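Local atomic coordinates of aminotransferase (Streptomyces pactum, PDB entry 4ZM4), a protein that belongs to the class-III family of pyridoxal-phosphate-dependent aminotransferases and assembles as a dimer that binds pyridoxal-5'-phosphate. Residues B[91-97]-B[310-316]; B[156-160]-B[175-179]; B[281-287]-B[316-321]; B[401-406]-B[442-446]; B[409-413]-B[438-442]. The protein carries 1 engineered substitution. All coordinates share one frame; numbering follows the deposited sequence.

Contact 1: B[91-97]-B[310-316]; sequences HMTGLPH and VYAGNHA. With PLP (pyridoxal-5'-phosphate), chain G.
Val310 meets Met92 through its carbonyl: the methyl CE of Met92 stops 3.5 Å from Val310 O. The backbone N of Val310 serves another partner, giving a nearly straight hydrogen bond (174°), 2.8 Å from Val310 N to phosphate oxygen O3P of pyridoxal-5'-phosphate. At Tyr311 the thioether of Met92 arrives at about a right angle, with CE of Met92 3.3 Å from ring atom CD1. Met92 sets off away from this segment, and the bend at chi2 (-70°) helps swing its methyl back. The far end of the tyrosine is held by the second subunit, where Ser278 OG and Arg279 N bond to its OH. Tyr311 also opens a type II turn, and its carbonyl takes two donors from Asn314, the backbone N and, in the carbonyl plane, ND2. Asn314 packs its CB on CG of Met92 and N-caps helix 315-329, OD1 accepting from Ala317 N. His315 buries most surface here. Its NE2 lies 2.7 Å from Thr93 OG1 in a hydrogen bond, CD2 of His97 sits over the centre of one ring face, and Leu95 O lies at the edge; the two imidazoles are tilted by 36°. Thr93 OG1 also accepts from Leu95 N in an ST turn, which helps fix it for His315. Ala316 N finally bonds to His91 O (3.2 Å), while His315 N reaches the same oxygen weakly. Backbone and side chain alike thus tie the first helical turn to the 91-97 loop, just downstream of pyridoxal-5'-phosphate, which Gly123, Thr124 and Asn223 of the second subunit also hydrogen-bond.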
# COMPACT_ATOMS: atom_id res chain seq x y z
N HIS B 91 -17.53 -1.46 1.00
CA HIS B 91 -16.25 -1.57 0.31
C HIS B 91 -15.12 -2.05 1.19
O HIS B 91 -14.10 -2.49 0.68
CB HIS B 91 -15.85 -0.29 -0.39
CG HIS B 91 -15.74 0.91 0.50
ND1 HIS B 91 -16.83 1.58 1.00
CD2 HIS B 91 -14.65 1.57 0.95
CE1 HIS B 91 -16.43 2.60 1.74
NE2 HIS B 91 -15.11 2.61 1.73
N MET B 92 -15.33 -2.05 2.51
CA MET B 92 -14.25 -2.33 3.46
C MET B 92 -14.85 -2.68 4.82
O MET B 92 -15.21 -1.81 5.57
CB MET B 92 -13.36 -1.10 3.55
CG MET B 92 -11.90 -1.39 3.87
SD MET B 92 -11.72 -1.94 5.54
CE MET B 92 -10.14 -1.23 5.98
N THR B 93 -14.93 -3.96 5.12
CA THR B 93 -15.35 -4.45 6.45
C THR B 93 -14.27 -5.22 7.22
O THR B 93 -14.41 -5.43 8.41
CB THR B 93 -16.53 -5.43 6.33
OG1 THR B 93 -16.07 -6.64 5.67
CG2 THR B 93 -17.69 -4.76 5.55
N GLY B 94 -13.22 -5.67 6.53
CA GLY B 94 -12.14 -6.42 7.19
C GLY B 94 -12.42 -7.90 7.36
O GLY B 94 -11.57 -8.63 7.82
N LEU B 95 -13.61 -8.32 6.96
CA LEU B 95 -14.10 -9.69 7.13
C LEU B 95 -14.01 -10.41 5.80
O LEU B 95 -13.97 -9.78 4.76
CB LEU B 95 -15.57 -9.66 7.62
CG LEU B 95 -15.76 -9.07 9.01
CD1 LEU B 95 -17.16 -8.59 9.28
CD2 LEU B 95 -15.36 -10.09 10.06
N PRO B 96 -13.98 -11.75 5.83
CA PRO B 96 -14.08 -12.51 4.58
C PRO B 96 -15.38 -12.15 3.84
O PRO B 96 -16.35 -11.81 4.46
CB PRO B 96 -14.10 -13.98 5.05
CG PRO B 96 -13.63 -13.97 6.47
CD PRO B 96 -13.95 -12.60 7.02
N HIS B 97 -15.36 -12.22 2.51
CA HIS B 97 -16.43 -11.71 1.70
C HIS B 97 -16.58 -12.66 0.56
O HIS B 97 -15.62 -13.32 0.20
CB HIS B 97 -16.03 -10.32 1.15
CG HIS B 97 -17.16 -9.53 0.56
ND1 HIS B 97 -17.67 -9.78 -0.70
CD2 HIS B 97 -17.86 -8.48 1.04
CE1 HIS B 97 -18.64 -8.92 -0.97
NE2 HIS B 97 -18.77 -8.11 0.06
N VAL B 310 -4.65 -3.57 7.12
CA VAL B 310 -6.07 -3.50 7.38
C VAL B 310 -6.87 -3.46 6.07
O VAL B 310 -7.97 -3.99 6.01
CB VAL B 310 -6.39 -2.26 8.29
CG1 VAL B 310 -6.53 -0.99 7.47
CG2 VAL B 310 -7.66 -2.49 9.08
N TYR B 311 -6.32 -2.82 5.03
CA TYR B 311 -7.00 -2.67 3.72
C TYR B 311 -6.76 -3.84 2.77
O TYR B 311 -7.26 -3.84 1.64
CB TYR B 311 -6.52 -1.39 3.00
CG TYR B 311 -6.74 -0.09 3.70
CD1 TYR B 311 -8.04 0.35 4.00
CD2 TYR B 311 -5.68 0.72 4.05
CE1 TYR B 311 -8.26 1.54 4.66
CE2 TYR B 311 -5.89 1.92 4.70
CZ TYR B 311 -7.17 2.33 4.99
OH TYR B 311 -7.37 3.54 5.64
N ALA B 312 -5.93 -4.77 3.17
CA ALA B 312 -5.52 -5.79 2.25
C ALA B 312 -6.76 -6.59 1.87
O ALA B 312 -7.49 -7.04 2.74
CB ALA B 312 -4.44 -6.67 2.85
N GLY B 313 -6.97 -6.77 0.57
CA GLY B 313 -8.07 -7.60 0.10
C GLY B 313 -9.43 -6.97 0.39
O GLY B 313 -10.38 -7.68 0.59
N ASN B 314 -9.52 -5.65 0.46
CA ASN B 314 -10.80 -5.02 0.73
C ASN B 314 -11.75 -5.27 -0.44
O ASN B 314 -11.33 -5.63 -1.54
CB ASN B 314 -10.64 -3.50 1.02
CG ASN B 314 -10.12 -2.71 -0.16
OD1 ASN B 314 -10.90 -2.29 -1.05
ND2 ASN B 314 -8.82 -2.47 -0.19
N HIS B 315 -13.03 -5.04 -0.22
CA HIS B 315 -14.06 -5.49 -1.16
C HIS B 315 -14.05 -4.69 -2.46
O HIS B 315 -14.22 -5.28 -3.53
CB HIS B 315 -15.45 -5.46 -0.53
CG HIS B 315 -15.49 -5.98 0.87
ND1 HIS B 315 -14.76 -7.06 1.28
CD2 HIS B 315 -16.15 -5.52 1.97
CE1 HIS B 315 -14.96 -7.26 2.58
NE2 HIS B 315 -15.79 -6.34 3.02
N ALA B 316 -13.82 -3.38 -2.38
CA ALA B 316 -13.62 -2.58 -3.59
C ALA B 316 -12.45 -3.06 -4.42
O ALA B 316 -12.60 -3.31 -5.63
CB ALA B 316 -13.43 -1.11 -3.26
N1 PLP G . -0.90 2.34 12.77
C2 PLP G . -1.86 1.99 13.63
C2A PLP G . -1.99 2.82 14.85
C3 PLP G . -2.76 0.84 13.36
O3 PLP G . -3.75 0.50 14.24
C4 PLP G . -2.58 0.07 12.09
C4A PLP G . -3.39 -1.16 11.85
O4A PLP G . -4.00 -1.70 12.82
C5 PLP G . -1.46 0.58 11.22
C6 PLP G . -0.68 1.67 11.63
C5A PLP G . -1.07 -0.01 9.90
O4P PLP G . -1.83 0.54 8.80
P PLP G . -2.23 -0.55 7.65
O1P PLP G . -0.83 -0.99 7.15
O2P PLP G . -3.05 0.20 6.63
O3P PLP G . -2.91 -1.71 8.34

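Contact 2: B[156-160]-B[175-179]; sequences TVLRA and VVPGA
Leu158 and Arg159 lie tightly against Pro177 and Gly178, backbone to backbone. Gly178 N donates to Leu158 O at 2.9 Å, and Ala160 N donates to Val176 O at 2.8 Å. Between these two bonds Arg159 and Pro177 form a non-hydrogen-bonded antiparallel pair, and Arg159 CA adds a CA-H...O contact to Val176 O at 3.2 Å. Arg159 turns its guanidinium away from 175-179, toward Gln192 OE1 (from NE) and His149 O (from NH2). Leu158 closes the inner end: with CG anti to the backbone N (chi1 -179°) its branch passes along Gly178, and CD2 touches the CB of Ala179 at 3.4 Å. Trp153 and Met182 also pack on this leucine, as does Arg132 of the second subunit.

The other end is looser. Ala160 CB merely approaches Val176 CG1, 4.0 Å away, both residues are exposed, and the chain is not modelled from residue 161 to 169. This is a single antiparallel beta bridge joining two arms of the long excursion between strands 142-146 and 190-193, neighbours at one margin of the seven-stranded sheet of the aminotransferase fold.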
# COMPACT_ATOMS: atom_id res chain seq x y z
N THR B 156 14.54 -4.30 2.81
CA THR B 156 15.54 -5.31 2.38
C THR B 156 15.81 -5.35 0.87
O THR B 156 16.77 -6.00 0.44
CB THR B 156 15.24 -6.76 2.92
OG1 THR B 156 14.24 -7.41 2.14
CG2 THR B 156 14.76 -6.73 4.40
N VAL B 157 15.05 -4.61 0.06
CA VAL B 157 15.29 -4.60 -1.40
C VAL B 157 15.58 -3.25 -2.06
O VAL B 157 16.02 -3.21 -3.20
CB VAL B 157 14.14 -5.22 -2.20
CG1 VAL B 157 13.92 -6.64 -1.74
CG2 VAL B 157 12.84 -4.41 -2.04
N LEU B 158 15.36 -2.13 -1.36
CA LEU B 158 15.55 -0.81 -2.00
C LEU B 158 17.02 -0.46 -2.27
O LEU B 158 17.75 -0.03 -1.38
CB LEU B 158 14.91 0.29 -1.17
CG LEU B 158 15.02 1.69 -1.73
CD1 LEU B 158 14.57 1.76 -3.19
CD2 LEU B 158 14.21 2.65 -0.86
N ARG B 159 17.44 -0.72 -3.51
CA ARG B 159 18.77 -0.37 -4.02
C ARG B 159 18.71 0.93 -4.85
O ARG B 159 17.64 1.37 -5.27
CB ARG B 159 19.33 -1.49 -4.94
CG ARG B 159 19.84 -2.76 -4.25
CD ARG B 159 18.92 -4.00 -4.30
NE ARG B 159 18.46 -4.34 -5.64
CZ ARG B 159 17.23 -4.35 -6.13
NH1 ARG B 159 16.16 -4.04 -5.45
NH2 ARG B 159 17.07 -4.67 -7.38
N ALA B 160 19.86 1.55 -5.06
CA ALA B 160 19.94 2.81 -5.79
C ALA B 160 19.25 2.70 -7.15
O ALA B 160 19.66 1.85 -7.92
CB ALA B 160 21.41 3.22 -5.95
N VAL B 175 26.03 -3.45 -3.85
CA VAL B 175 24.68 -3.28 -3.31
C VAL B 175 24.66 -1.94 -2.60
O VAL B 175 25.22 -1.81 -1.52
CB VAL B 175 24.35 -4.42 -2.33
CG1 VAL B 175 22.97 -4.25 -1.71
CG2 VAL B 175 24.43 -5.76 -3.05
N VAL B 176 24.03 -0.94 -3.22
CA VAL B 176 24.01 0.43 -2.72
C VAL B 176 22.57 0.79 -2.25
O VAL B 176 21.64 0.76 -3.05
CB VAL B 176 24.42 1.41 -3.83
CG1 VAL B 176 24.42 2.86 -3.31
CG2 VAL B 176 25.80 1.06 -4.38
N PRO B 177 22.38 1.11 -0.96
CA PRO B 177 21.07 1.56 -0.50
C PRO B 177 20.43 2.68 -1.34
O PRO B 177 21.12 3.58 -1.80
CB PRO B 177 21.36 2.10 0.91
CG PRO B 177 22.62 1.34 1.34
CD PRO B 177 23.42 1.23 0.09
N GLY B 178 19.11 2.58 -1.54
CA GLY B 178 18.39 3.47 -2.46
C GLY B 178 17.69 4.66 -1.82
O GLY B 178 17.08 5.45 -2.52
N ALA B 179 17.70 4.75 -0.50
CA ALA B 179 17.04 5.84 0.19
C ALA B 179 17.87 6.24 1.39
O ALA B 179 18.47 5.39 2.03
CB ALA B 179 15.64 5.40 0.64

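Contact 3: B[281-287]-B[316-321]; sequences MGGGFPV and AALRAV
Phe285 lays its ring over the start of helix 315-329 from the end of a glycine-rich type I' turn, Gly282 to Phe285, in the connection between antiparallel strands 274-277 and 288-292 of the seven-stranded sheet. One ring face looks onto the helix backbone around Ala316 C and Ala317 N, offset toward the rim, and CD of the following Pro286 covers the opposite face. The CG of Phe285 is anti to the backbone N (chi1 -167°), which carries the ring along the helix: CE1 meets the CB of Ala317 at 3.4 Å, CZ meets the CB of Ala316 at 3.6 Å, and the CB of Phe285 rests on Ala320 CB at 3.9 Å. Small alanines on this side of the helix permit so close an approach. Phe285 also meets Phe285 of the second subunit, their planes at about 45°, so the packing reaches the dimer interface.

Beside the ring, Val287 CG2 touches both Ala317 CB and Val321 CG2. Met281 comes to the same Val321 from the loop's other end and crosses it at a slant, CG lying 4.0 Å from Val321 CG1. No hydrogen bond links the two segments, but Val321 CA points its hydrogen almost straight (175°) at Met281 O, 3.5 Å from CA to O.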
# COMPACT_ATOMS: atom_id res chain seq x y z
N MET B 281 -3.91 -6.08 -12.95
CA MET B 281 -4.84 -6.90 -12.15
C MET B 281 -6.00 -6.10 -11.61
O MET B 281 -7.11 -6.54 -11.68
CB MET B 281 -4.08 -7.56 -10.98
CG MET B 281 -4.86 -8.67 -10.28
SD MET B 281 -3.84 -9.43 -9.01
CE MET B 281 -3.91 -8.15 -7.73
N GLY B 282 -5.74 -4.92 -11.06
CA GLY B 282 -6.76 -4.08 -10.48
C GLY B 282 -7.17 -2.88 -11.31
O GLY B 282 -7.91 -2.04 -10.83
N GLY B 283 -6.68 -2.78 -12.55
CA GLY B 283 -7.04 -1.69 -13.47
C GLY B 283 -6.81 -0.28 -12.97
O GLY B 283 -7.54 0.66 -13.34
N GLY B 284 -5.80 -0.11 -12.13
CA GLY B 284 -5.53 1.19 -11.50
C GLY B 284 -5.99 1.36 -10.07
O GLY B 284 -5.62 2.33 -9.44
N PHE B 285 -6.81 0.45 -9.55
CA PHE B 285 -7.18 0.50 -8.15
C PHE B 285 -5.96 0.06 -7.33
O PHE B 285 -5.27 -0.90 -7.73
CB PHE B 285 -8.38 -0.41 -7.84
CG PHE B 285 -9.01 -0.16 -6.49
CD1 PHE B 285 -8.47 -0.74 -5.33
CD2 PHE B 285 -10.13 0.63 -6.36
CE1 PHE B 285 -9.05 -0.52 -4.09
CE2 PHE B 285 -10.73 0.86 -5.12
CZ PHE B 285 -10.18 0.28 -3.98
N PRO B 286 -5.71 0.69 -6.18
CA PRO B 286 -4.53 0.20 -5.44
C PRO B 286 -4.71 -1.20 -4.85
O PRO B 286 -5.45 -1.39 -3.87
CB PRO B 286 -4.33 1.26 -4.36
CG PRO B 286 -5.35 2.30 -4.62
CD PRO B 286 -6.43 1.71 -5.45
N VAL B 287 -4.10 -2.18 -5.51
CA VAL B 287 -4.22 -3.59 -5.14
C VAL B 287 -3.07 -4.38 -5.73
O VAL B 287 -2.55 -4.04 -6.77
CB VAL B 287 -5.57 -4.20 -5.59
CG1 VAL B 287 -5.70 -4.20 -7.10
CG2 VAL B 287 -5.74 -5.62 -5.05
N ALA B 316 -13.82 -3.38 -2.38
CA ALA B 316 -13.62 -2.58 -3.59
C ALA B 316 -12.45 -3.06 -4.42
O ALA B 316 -12.60 -3.31 -5.63
CB ALA B 316 -13.43 -1.11 -3.26
N ALA B 317 -11.29 -3.26 -3.80
CA ALA B 317 -10.11 -3.76 -4.51
C ALA B 317 -10.37 -5.11 -5.19
O ALA B 317 -10.02 -5.29 -6.36
CB ALA B 317 -8.92 -3.91 -3.56
N LEU B 318 -10.98 -6.04 -4.49
CA LEU B 318 -11.28 -7.35 -5.07
C LEU B 318 -12.42 -7.32 -6.11
O LEU B 318 -12.40 -8.06 -7.09
CB LEU B 318 -11.53 -8.40 -3.99
CG LEU B 318 -10.33 -8.58 -3.05
CD1 LEU B 318 -10.47 -9.86 -2.23
CD2 LEU B 318 -8.99 -8.58 -3.79
N ARG B 319 -13.36 -6.39 -5.97
CA ARG B 319 -14.32 -6.15 -7.06
C ARG B 319 -13.58 -5.70 -8.33
O ARG B 319 -13.90 -6.13 -9.45
CB ARG B 319 -15.37 -5.12 -6.62
CG ARG B 319 -16.57 -5.00 -7.56
CD ARG B 319 -17.44 -6.25 -7.56
NE ARG B 319 -18.51 -6.12 -8.53
CZ ARG B 319 -19.68 -5.55 -8.30
NH1 ARG B 319 -19.99 -5.06 -7.11
NH2 ARG B 319 -20.56 -5.46 -9.27
N ALA B 320 -12.59 -4.82 -8.17
CA ALA B 320 -11.81 -4.37 -9.32
C ALA B 320 -11.05 -5.55 -9.97
O ALA B 320 -10.97 -5.62 -11.18
CB ALA B 320 -10.85 -3.26 -8.91
N VAL B 321 -10.50 -6.44 -9.16
CA VAL B 321 -9.77 -7.59 -9.70
C VAL B 321 -10.75 -8.46 -10.47
O VAL B 321 -10.46 -8.87 -11.59
CB VAL B 321 -9.05 -8.42 -8.60
CG1 VAL B 321 -8.50 -9.72 -9.13
CG2 VAL B 321 -7.91 -7.62 -7.98

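Contact 4: B[401-406]-B[442-446]; sequences RLQTLA and SLVGL
Helix 396-408 passes closest to the last turn of helix 429-444 where the CA atoms of Leu405 and Ser442 are 5.1 Å apart, and beyond this point segment 442-446 leaves the helix through Gly445 to Leu446. The close approach suits the short serine, whose CB lies 3.7 Å from the CB of Leu405; its hydroxyl is engaged by Ala438 O in its own helix. Leu405 carries on alongside, CD1 set 3.5 Å from Ser442 O. On the buried flank Leu402 and Leu443 touch through their methyls, CD1 to CD2 at 3.5 Å, and Phe353 of helix 334-355 packs on both. Leu446 completes the apolar part: CG anti to the backbone N (chi1 -156°) puts CD1 against both Leu405 CD1 and the backbone N of Leu402.

On the outer side Arg401 bends at chi2 and chi3 so that its guanidinium comes edge-on to the end of the modelled chain. NH1 donates to Leu446 O at 2.8 Å and 162°, with the oxygen in the guanidinium plane. A water accepts from the same NH1 and donates to Gly445 O at 2.6 Å, so one nitrogen serves two successive carbonyls. Carbonyls just past a helix's C-terminal end lack the amide partners of a further turn; here an arginine and its water answer them, and the positive charge would probably be favoured near this negative helix end.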
# COMPACT_ATOMS: atom_id res chain seq x y z
N ARG B 401 15.28 16.42 -23.65
CA ARG B 401 14.94 17.59 -24.45
C ARG B 401 13.85 17.21 -25.41
O ARG B 401 12.83 17.91 -25.52
CB ARG B 401 16.19 18.09 -25.17
CG ARG B 401 16.12 19.51 -25.72
CD ARG B 401 17.45 20.22 -25.58
NE ARG B 401 18.64 19.60 -26.11
CZ ARG B 401 18.96 19.51 -27.39
NH1 ARG B 401 18.11 19.89 -28.35
NH2 ARG B 401 20.12 18.98 -27.72
N LEU B 402 13.98 16.04 -26.02
CA LEU B 402 12.91 15.47 -26.87
C LEU B 402 11.55 15.35 -26.16
O LEU B 402 10.52 15.62 -26.78
CB LEU B 402 13.31 14.11 -27.42
CG LEU B 402 12.37 13.48 -28.44
CD1 LEU B 402 12.40 14.29 -29.73
CD2 LEU B 402 12.75 12.03 -28.70
N GLN B 403 11.52 14.96 -24.90
CA GLN B 403 10.22 14.76 -24.27
C GLN B 403 9.52 16.08 -23.90
O GLN B 403 8.30 16.15 -23.99
CB GLN B 403 10.23 13.74 -23.09
CG GLN B 403 10.27 14.26 -21.67
CD GLN B 403 9.06 15.03 -21.17
OE1 GLN B 403 9.23 16.12 -20.68
NE2 GLN B 403 7.90 14.44 -21.20
N THR B 404 10.27 17.12 -23.52
CA THR B 404 9.69 18.50 -23.39
C THR B 404 9.03 18.92 -24.70
O THR B 404 7.92 19.46 -24.70
CB THR B 404 10.76 19.54 -23.00
OG1 THR B 404 11.25 19.27 -21.68
CG2 THR B 404 10.23 20.95 -23.04
N LEU B 405 9.71 18.66 -25.82
CA LEU B 405 9.21 19.08 -27.13
C LEU B 405 7.97 18.29 -27.49
O LEU B 405 7.00 18.85 -27.99
CB LEU B 405 10.30 18.92 -28.19
CG LEU B 405 11.44 19.96 -28.13
CD1 LEU B 405 12.69 19.48 -28.86
CD2 LEU B 405 10.96 21.30 -28.68
N ALA B 406 8.02 16.99 -27.24
CA ALA B 406 6.87 16.10 -27.51
C ALA B 406 5.68 16.49 -26.67
O ALA B 406 4.57 16.56 -27.16
CB ALA B 406 7.26 14.64 -27.24
N SER B 442 8.76 17.17 -33.10
CA SER B 442 9.65 17.36 -31.96
C SER B 442 11.12 17.11 -32.34
O SER B 442 12.02 17.80 -31.85
CB SER B 442 9.23 16.45 -30.80
OG SER B 442 7.86 16.64 -30.49
N LEU B 443 11.37 16.12 -33.19
CA LEU B 443 12.76 15.83 -33.58
C LEU B 443 13.34 16.97 -34.39
O LEU B 443 14.51 17.28 -34.28
CB LEU B 443 12.88 14.50 -34.35
CG LEU B 443 12.69 13.20 -33.58
CD1 LEU B 443 12.52 12.04 -34.55
CD2 LEU B 443 13.84 12.92 -32.61
N VAL B 444 12.51 17.58 -35.23
CA VAL B 444 12.97 18.68 -36.08
C VAL B 444 13.41 19.87 -35.21
O VAL B 444 14.34 20.59 -35.58
CB VAL B 444 11.92 19.05 -37.16
CG1 VAL B 444 12.36 20.24 -37.99
CG2 VAL B 444 11.66 17.86 -38.09
N GLY B 445 12.79 20.03 -34.03
CA GLY B 445 13.19 21.07 -33.07
C GLY B 445 14.40 20.73 -32.20
O GLY B 445 14.83 21.53 -31.36
N LEU B 446 14.95 19.53 -32.37
CA LEU B 446 16.02 19.03 -31.50
C LEU B 446 17.37 19.62 -31.92
O LEU B 446 18.29 19.63 -31.13
CB LEU B 446 16.05 17.50 -31.54
CG LEU B 446 16.65 16.71 -30.37
CD1 LEU B 446 15.91 16.97 -29.07
CD2 LEU B 446 16.63 15.22 -30.67
O HOH W 1 15.67 21.93 -28.92

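Contact 5: B[409-413]-B[438-442]; sequences EGVYF and ALQRS
Glu409 and Arg441 form a salt bridge beside a Schellman motif, in which Gly410 takes positive phi to end helix 396-408 and release the chain into the short strand 411-412. The arginine presents its guanidinium side-on: NE and NH2 both reach one oxygen, Glu409 OE1, at 3.2 Å from NE and 3.1 Å from NH2. That oxygen lies in the guanidinium plane, yet the carboxylate is turned 70° from it, and both donors come from the same face of the carboxylate, NE from well above it and NH2 on the anti side. Glutamate folds to get there. CG is anti to its carbonyl carbon (chi1 -63°) and chi2 bends the chain again, leaving CG itself 3.4 Å from Ser442 OG and the carboxylate beside the arginine's own stem. Arg441 bends at chi2 and chi3, which brings one guanidinium face back over Ala438 CA. The pair lies on the more exposed side.

Further along, the contact with helix 429-444 turns apolar. Val411 directs CG2 at Ala438 CB, 3.4 Å away. Phe413 holds CG between its backbone N and carbonyl carbon (chi1 53°), setting its ring between the helices; Ala406 and Trp421 also pack on it, and its CE2 lies 3.9 Å from CD2 of Leu439.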
# COMPACT_ATOMS: atom_id res chain seq x y z
N GLU B 409 4.01 19.27 -28.13
CA GLU B 409 3.23 18.80 -29.28
C GLU B 409 2.01 17.96 -28.89
O GLU B 409 1.26 17.53 -29.75
CB GLU B 409 4.12 17.99 -30.23
CG GLU B 409 5.27 18.77 -30.86
CD GLU B 409 4.82 19.95 -31.71
OE1 GLU B 409 3.69 19.94 -32.22
OE2 GLU B 409 5.64 20.86 -31.93
N GLY B 410 1.81 17.70 -27.60
CA GLY B 410 0.63 16.97 -27.12
C GLY B 410 0.82 15.48 -26.96
O GLY B 410 -0.14 14.72 -27.07
N VAL B 411 2.05 15.04 -26.70
CA VAL B 411 2.35 13.63 -26.44
C VAL B 411 3.23 13.56 -25.18
O VAL B 411 4.30 14.17 -25.15
CB VAL B 411 3.09 12.99 -27.63
CG1 VAL B 411 3.55 11.55 -27.31
CG2 VAL B 411 2.19 12.99 -28.86
N TYR B 412 2.78 12.83 -24.16
CA TYR B 412 3.56 12.65 -22.95
C TYR B 412 4.17 11.26 -22.87
O TYR B 412 3.45 10.26 -22.88
CB TYR B 412 2.73 12.90 -21.70
CG TYR B 412 3.51 12.68 -20.43
CD1 TYR B 412 4.42 13.61 -19.99
CD2 TYR B 412 3.37 11.50 -19.68
CE1 TYR B 412 5.17 13.42 -18.83
CE2 TYR B 412 4.12 11.29 -18.52
CZ TYR B 412 5.02 12.26 -18.11
OH TYR B 412 5.76 12.07 -16.96
N PHE B 413 5.50 11.21 -22.71
CA PHE B 413 6.18 10.05 -22.18
C PHE B 413 7.16 10.52 -21.07
O PHE B 413 7.43 11.69 -20.99
CB PHE B 413 6.88 9.25 -23.29
CG PHE B 413 7.78 10.06 -24.16
CD1 PHE B 413 9.10 10.25 -23.80
CD2 PHE B 413 7.33 10.64 -25.32
CE1 PHE B 413 9.94 11.00 -24.59
CE2 PHE B 413 8.17 11.38 -26.12
CZ PHE B 413 9.48 11.56 -25.76
N ALA B 438 3.58 14.07 -34.08
CA ALA B 438 4.09 14.82 -32.92
C ALA B 438 5.59 14.55 -32.70
O ALA B 438 6.32 15.46 -32.36
CB ALA B 438 3.27 14.52 -31.69
N LEU B 439 6.03 13.30 -32.88
CA LEU B 439 7.44 12.95 -32.68
C LEU B 439 8.32 13.50 -33.77
O LEU B 439 9.45 13.92 -33.51
CB LEU B 439 7.62 11.42 -32.54
CG LEU B 439 7.10 10.83 -31.21
CD1 LEU B 439 7.04 9.31 -31.26
CD2 LEU B 439 7.96 11.28 -30.03
N GLN B 440 7.81 13.46 -35.00
CA GLN B 440 8.48 14.07 -36.18
C GLN B 440 8.74 15.58 -35.93
O GLN B 440 9.87 16.05 -36.02
CB GLN B 440 7.60 13.85 -37.42
CG GLN B 440 7.48 15.00 -38.41
CD GLN B 440 8.63 15.07 -39.36
OE1 GLN B 440 9.16 14.04 -39.78
NE2 GLN B 440 9.04 16.28 -39.72
N ARG B 441 7.69 16.30 -35.56
CA ARG B 441 7.79 17.72 -35.28
C ARG B 441 8.77 18.01 -34.13
O ARG B 441 9.58 18.93 -34.22
CB ARG B 441 6.40 18.31 -34.99
CG ARG B 441 5.79 19.03 -36.19
CD ARG B 441 4.28 18.86 -36.38
NE ARG B 441 3.56 18.71 -35.12
CZ ARG B 441 2.53 17.87 -34.92
NH1 ARG B 441 2.08 17.10 -35.91
NH2 ARG B 441 1.96 17.80 -33.72
N SER B 442 8.76 17.17 -33.10
CA SER B 442 9.65 17.36 -31.96
C SER B 442 11.12 17.11 -32.34
O SER B 442 12.02 17.80 -31.85
CB SER B 442 9.23 16.45 -30.80
OG SER B 442 7.86 16.64 -30.49

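The contacts fall into three places. Contacts 1 and 3, centres 12 Å apart, share Ala316 and cross along the chain, setting loops 91-97 and 281-287 against the start of helix 315-329. Contact 2 is nested in sequence inside the loop closed by contact 1, yet its centre lies 32 Å away beside the seven-stranded sheet; contacts 1, 2 and 3 all reach the second subunit. Contacts 4 and 5 come last, centres 7 Å apart, sharing Ser442 of helix 429-444; helix 396-408 is followed directly in the chain by strand 411-412. Contact 4 is 46 Å from contact 1, centre to centre, across the chain's middle. The first three thus serve the subunit interface, contact 1 also the phosphate site, while the last two pack the C-terminal part.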